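Local coordinates for protein SorB (Sorangium cellulosum, PDB 6B2V) that takes part in building the polyketide antibiotic sorangicin, here through the pyran synthase domain of the assembly line's ninth module, at residues H58-M70 and W90-R104. Sequence-based numbering, arbitrary orientation.
Sequences HEQLFPAVAYLEM and WISPLVIRDRACELR
In what is predicted to be the N-terminal hotdog fold of this dehydratase-like domain, the lead-in to the hotdog helix 64-77 is bound to the connection between strands 82-90 and 101-110 by a single antiparallel bridge, Leu-61 with Val-95 forming a non-hydrogen-bonded pair. Flanking it, Ile-96 N donates to Gln-60 O and Phe-62 N to Leu-94 O, both at 2.9 Å and nearly straight. A type I' turn from His-58 to Leu-61 leads directly into the bridge. Its Gln-60 side chain, bent at chi2 (-57°), brings NE2 to Ile-96 O at 2.9 Å in the carbonyl plane, and the same nitrogen also serves Gly-50 O. Gln-60 CB lies over one face of the Arg-97 guanidinium.

Beyond the bridge, a water joins the two segments, donating to Phe-62 O, accepting from Leu-94 N and hydrogen-bonding to Tyr-67 OH, the water lying in the plane of the tyrosine ring. Leu-103 of strand 101-110 packs against the lead-in and the helix: its CD2 sits over a face of the Phe-62 ring, 4.0 Å from the centroid, and touches Met-70 SD. Trp-90 closes the other end; Ala-64 CB lies over one face of its indole, a CH-pi contact, and Tyr-67 CD2 meets its edge. Ala-64 O takes two donors from opposite faces of its plane, the helical Tyr-67 N and the indole NE1 of Trp-90. The bond from Trp-90 NE1 to Ala-64 O is 2.9 Å long and well bent (138° at the hydrogen).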
# COMPACT_ATOMS: atom_id res chain seq x y z
N HIS A 58 9.54 -1.58 10.40
CA HIS A 58 8.38 -2.43 10.28
C HIS A 58 8.53 -3.83 10.86
O HIS A 58 8.09 -4.76 10.28
CB HIS A 58 8.03 -2.50 8.78
CG HIS A 58 6.60 -2.79 8.48
ND1 HIS A 58 6.18 -4.03 8.09
CD2 HIS A 58 5.51 -2.01 8.51
CE1 HIS A 58 4.89 -4.00 7.88
NE2 HIS A 58 4.46 -2.79 8.12
N GLU A 59 9.31 -3.97 11.91
CA GLU A 59 9.53 -5.22 12.62
C GLU A 59 10.13 -6.33 11.79
O GLU A 59 9.86 -7.45 12.01
CB GLU A 59 8.30 -5.70 13.35
CG GLU A 59 7.84 -4.77 14.45
CD GLU A 59 6.59 -5.20 15.19
OE1 GLU A 59 5.98 -6.16 14.81
OE2 GLU A 59 6.22 -4.54 16.17
N GLN A 60 10.89 -5.91 10.80
CA GLN A 60 11.60 -6.78 9.89
C GLN A 60 10.72 -7.51 8.90
O GLN A 60 11.19 -8.38 8.22
CB GLN A 60 12.51 -7.76 10.60
CG GLN A 60 13.47 -7.12 11.58
CD GLN A 60 14.38 -6.09 10.98
OE1 GLN A 60 14.54 -5.04 11.52
NE2 GLN A 60 15.00 -6.41 9.92
N LEU A 61 9.48 -7.10 8.81
CA LEU A 61 8.50 -7.69 7.92
C LEU A 61 8.35 -6.82 6.68
O LEU A 61 8.07 -5.69 6.76
CB LEU A 61 7.17 -7.84 8.66
CG LEU A 61 5.96 -8.20 7.81
CD1 LEU A 61 6.06 -9.62 7.31
CD2 LEU A 61 4.68 -8.00 8.54
N PHE A 62 8.51 -7.41 5.50
CA PHE A 62 8.43 -6.63 4.28
C PHE A 62 7.00 -6.17 4.17
O PHE A 62 6.13 -6.97 4.10
CB PHE A 62 8.83 -7.54 3.11
CG PHE A 62 9.29 -6.82 1.88
CD1 PHE A 62 8.40 -6.34 0.99
CD2 PHE A 62 10.61 -6.70 1.59
CE1 PHE A 62 8.80 -5.73 -0.17
CE2 PHE A 62 11.03 -6.05 0.45
CZ PHE A 62 10.12 -5.56 -0.43
N PRO A 63 6.80 -4.87 4.07
CA PRO A 63 5.45 -4.37 4.04
C PRO A 63 4.71 -4.72 2.79
O PRO A 63 5.25 -4.65 1.73
CB PRO A 63 5.62 -2.84 4.16
CG PRO A 63 6.96 -2.65 4.64
CD PRO A 63 7.77 -3.78 4.11
N ALA A 64 3.43 -4.91 2.94
CA ALA A 64 2.57 -5.25 1.81
C ALA A 64 2.65 -4.18 0.71
O ALA A 64 2.77 -4.43 -0.43
CB ALA A 64 1.13 -5.39 2.27
N VAL A 65 2.66 -2.95 1.17
CA VAL A 65 2.70 -1.82 0.33
C VAL A 65 3.99 -1.70 -0.47
O VAL A 65 4.02 -1.11 -1.48
CB VAL A 65 2.29 -0.55 1.12
CG1 VAL A 65 3.41 0.05 1.93
CG2 VAL A 65 1.41 0.40 0.36
N ALA A 66 5.08 -2.21 0.09
CA ALA A 66 6.37 -2.19 -0.58
C ALA A 66 6.41 -3.07 -1.81
O ALA A 66 7.14 -2.83 -2.68
CB ALA A 66 7.52 -2.49 0.35
N TYR A 67 5.60 -4.13 -1.83
CA TYR A 67 5.54 -4.98 -3.00
C TYR A 67 4.97 -4.23 -4.18
O TYR A 67 5.31 -4.49 -5.29
CB TYR A 67 4.72 -6.24 -2.72
CG TYR A 67 5.31 -7.21 -1.69
CD1 TYR A 67 6.33 -8.05 -2.02
CD2 TYR A 67 4.76 -7.33 -0.47
CE1 TYR A 67 6.85 -8.92 -1.11
CE2 TYR A 67 5.26 -8.19 0.46
CZ TYR A 67 6.30 -8.99 0.14
OH TYR A 67 6.74 -9.86 1.08
N LEU A 68 4.00 -3.38 -3.91
CA LEU A 68 3.37 -2.61 -4.94
C LEU A 68 4.37 -1.66 -5.54
O LEU A 68 4.44 -1.50 -6.69
CB LEU A 68 2.17 -1.81 -4.41
CG LEU A 68 1.03 -2.63 -3.82
CD1 LEU A 68 -0.05 -1.76 -3.25
CD2 LEU A 68 0.44 -3.59 -4.83
N GLU A 69 5.13 -1.02 -4.67
CA GLU A 69 6.17 -0.11 -5.13
C GLU A 69 7.26 -0.86 -5.92
O GLU A 69 7.75 -0.38 -6.88
CB GLU A 69 6.76 0.69 -3.95
CG GLU A 69 7.99 1.56 -4.25
CD GLU A 69 7.71 2.79 -5.09
OE1 GLU A 69 6.59 3.13 -5.30
OE2 GLU A 69 8.67 3.38 -5.52
N MET A 70 7.62 -2.04 -5.48
CA MET A 70 8.62 -2.82 -6.18
C MET A 70 8.15 -3.21 -7.58
O MET A 70 8.89 -3.08 -8.51
CB MET A 70 8.98 -4.08 -5.37
CG MET A 70 10.09 -4.89 -6.01
SD MET A 70 10.39 -6.37 -5.00
CE MET A 70 11.83 -7.04 -5.82
N TRP A 90 -1.65 -10.74 -1.69
CA TRP A 90 -0.49 -10.96 -0.88
C TRP A 90 -0.60 -12.38 -0.29
O TRP A 90 -1.58 -12.73 0.26
CB TRP A 90 -0.37 -9.91 0.22
CG TRP A 90 -0.02 -8.54 -0.30
CD1 TRP A 90 1.20 -8.04 -0.48
CD2 TRP A 90 -0.92 -7.53 -0.70
NE1 TRP A 90 1.13 -6.76 -0.98
CE2 TRP A 90 -0.18 -6.45 -1.13
CE3 TRP A 90 -2.30 -7.45 -0.78
CZ2 TRP A 90 -0.76 -5.31 -1.58
CZ3 TRP A 90 -2.87 -6.36 -1.20
CH2 TRP A 90 -2.10 -5.27 -1.58
N ILE A 91 0.46 -13.13 -0.45
CA ILE A 91 0.48 -14.53 -0.02
C ILE A 91 1.34 -14.82 1.21
O ILE A 91 0.85 -14.74 2.28
CB ILE A 91 0.87 -15.40 -1.20
CG1 ILE A 91 -0.03 -15.09 -2.39
CG2 ILE A 91 0.67 -16.87 -0.88
CD1 ILE A 91 0.55 -14.16 -3.42
N SER A 92 2.61 -15.08 1.07
CA SER A 92 3.43 -15.41 2.22
C SER A 92 4.18 -14.19 2.74
O SER A 92 4.67 -13.46 1.98
CB SER A 92 4.51 -16.42 1.84
OG SER A 92 3.92 -17.61 1.47
N PRO A 93 4.24 -14.04 4.03
CA PRO A 93 5.00 -12.96 4.62
C PRO A 93 6.49 -13.20 4.46
O PRO A 93 6.92 -14.32 4.42
CB PRO A 93 4.65 -13.02 6.09
CG PRO A 93 3.59 -14.01 6.24
CD PRO A 93 3.58 -14.86 5.03
N LEU A 94 7.24 -12.13 4.32
CA LEU A 94 8.66 -12.20 4.24
C LEU A 94 9.26 -11.45 5.39
O LEU A 94 9.14 -10.28 5.50
CB LEU A 94 9.13 -11.57 2.96
CG LEU A 94 10.59 -11.56 2.60
CD1 LEU A 94 11.17 -12.96 2.60
CD2 LEU A 94 10.76 -10.95 1.24
N VAL A 95 9.94 -12.18 6.24
CA VAL A 95 10.61 -11.59 7.38
C VAL A 95 12.12 -11.71 7.19
O VAL A 95 12.61 -12.77 6.97
CB VAL A 95 10.22 -12.30 8.65
CG1 VAL A 95 11.09 -11.81 9.79
CG2 VAL A 95 8.78 -12.09 8.94
N ILE A 96 12.83 -10.60 7.23
CA ILE A 96 14.25 -10.62 7.02
C ILE A 96 14.97 -9.99 8.18
O ILE A 96 14.90 -8.81 8.36
CB ILE A 96 14.62 -9.84 5.77
CG1 ILE A 96 14.00 -10.50 4.56
CG2 ILE A 96 16.12 -9.84 5.57
CD1 ILE A 96 14.12 -9.74 3.29
N ARG A 97 15.66 -10.82 8.93
CA ARG A 97 16.39 -10.39 10.08
C ARG A 97 17.75 -11.06 10.21
O ARG A 97 18.75 -10.45 10.17
CB ARG A 97 15.62 -10.72 11.32
CG ARG A 97 16.02 -9.91 12.53
CD ARG A 97 15.34 -10.50 13.74
NE ARG A 97 14.09 -9.82 13.96
CZ ARG A 97 12.87 -10.31 13.82
NH1 ARG A 97 12.67 -11.57 13.46
NH2 ARG A 97 11.85 -9.50 14.05
N ASP A 98 17.73 -12.35 10.38
CA ASP A 98 18.96 -13.10 10.59
C ASP A 98 20.00 -13.05 9.45
O ASP A 98 21.18 -12.85 9.64
CB ASP A 98 18.58 -14.55 10.89
CG ASP A 98 17.43 -15.05 9.99
OD1 ASP A 98 16.26 -14.64 10.16
OD2 ASP A 98 17.72 -15.83 9.08
N ARG A 99 19.50 -13.21 8.25
CA ARG A 99 20.30 -13.32 7.05
C ARG A 99 19.70 -12.56 5.90
O ARG A 99 18.53 -12.49 5.80
CB ARG A 99 20.26 -14.81 6.74
CG ARG A 99 20.63 -15.30 5.34
CD ARG A 99 21.29 -16.66 5.35
NE ARG A 99 22.51 -16.63 6.09
CZ ARG A 99 23.75 -16.66 5.59
NH1 ARG A 99 23.99 -16.80 4.31
NH2 ARG A 99 24.77 -16.57 6.42
N ALA A 100 20.51 -12.11 4.96
CA ALA A 100 19.99 -11.44 3.79
C ALA A 100 19.21 -12.41 2.87
O ALA A 100 19.37 -13.57 2.95
CB ALA A 100 21.07 -10.81 3.00
N CYS A 101 18.32 -11.86 2.04
CA CYS A 101 17.49 -12.62 1.13
C CYS A 101 17.25 -11.87 -0.16
O CYS A 101 17.10 -10.69 -0.18
CB CYS A 101 16.14 -12.89 1.78
SG CYS A 101 15.12 -14.22 1.09
N GLU A 102 17.15 -12.61 -1.24
CA GLU A 102 16.85 -12.01 -2.50
C GLU A 102 15.36 -12.06 -2.77
O GLU A 102 14.73 -12.98 -2.42
CB GLU A 102 17.56 -12.77 -3.62
CG GLU A 102 17.28 -12.27 -5.02
CD GLU A 102 17.66 -13.25 -6.15
OE1 GLU A 102 17.01 -14.24 -6.39
OE2 GLU A 102 18.58 -12.98 -6.84
N LEU A 103 14.83 -11.01 -3.36
CA LEU A 103 13.45 -10.96 -3.78
C LEU A 103 13.46 -10.72 -5.27
O LEU A 103 14.19 -9.89 -5.72
CB LEU A 103 12.72 -9.83 -3.07
CG LEU A 103 11.23 -9.91 -2.94
CD1 LEU A 103 10.77 -11.18 -2.31
CD2 LEU A 103 10.76 -8.75 -2.12
N ARG A 104 12.64 -11.45 -5.99
CA ARG A 104 12.55 -11.35 -7.42
C ARG A 104 11.16 -11.03 -7.87
O ARG A 104 10.26 -11.48 -7.27
CB ARG A 104 13.01 -12.65 -8.07
CG ARG A 104 13.06 -12.62 -9.57
CD ARG A 104 13.40 -13.97 -10.18
NE ARG A 104 14.63 -14.55 -9.65
CZ ARG A 104 14.93 -15.83 -9.81
NH1 ARG A 104 14.10 -16.62 -10.43
NH2 ARG A 104 16.04 -16.33 -9.33
O HOH W 1 5.79 -9.63 3.74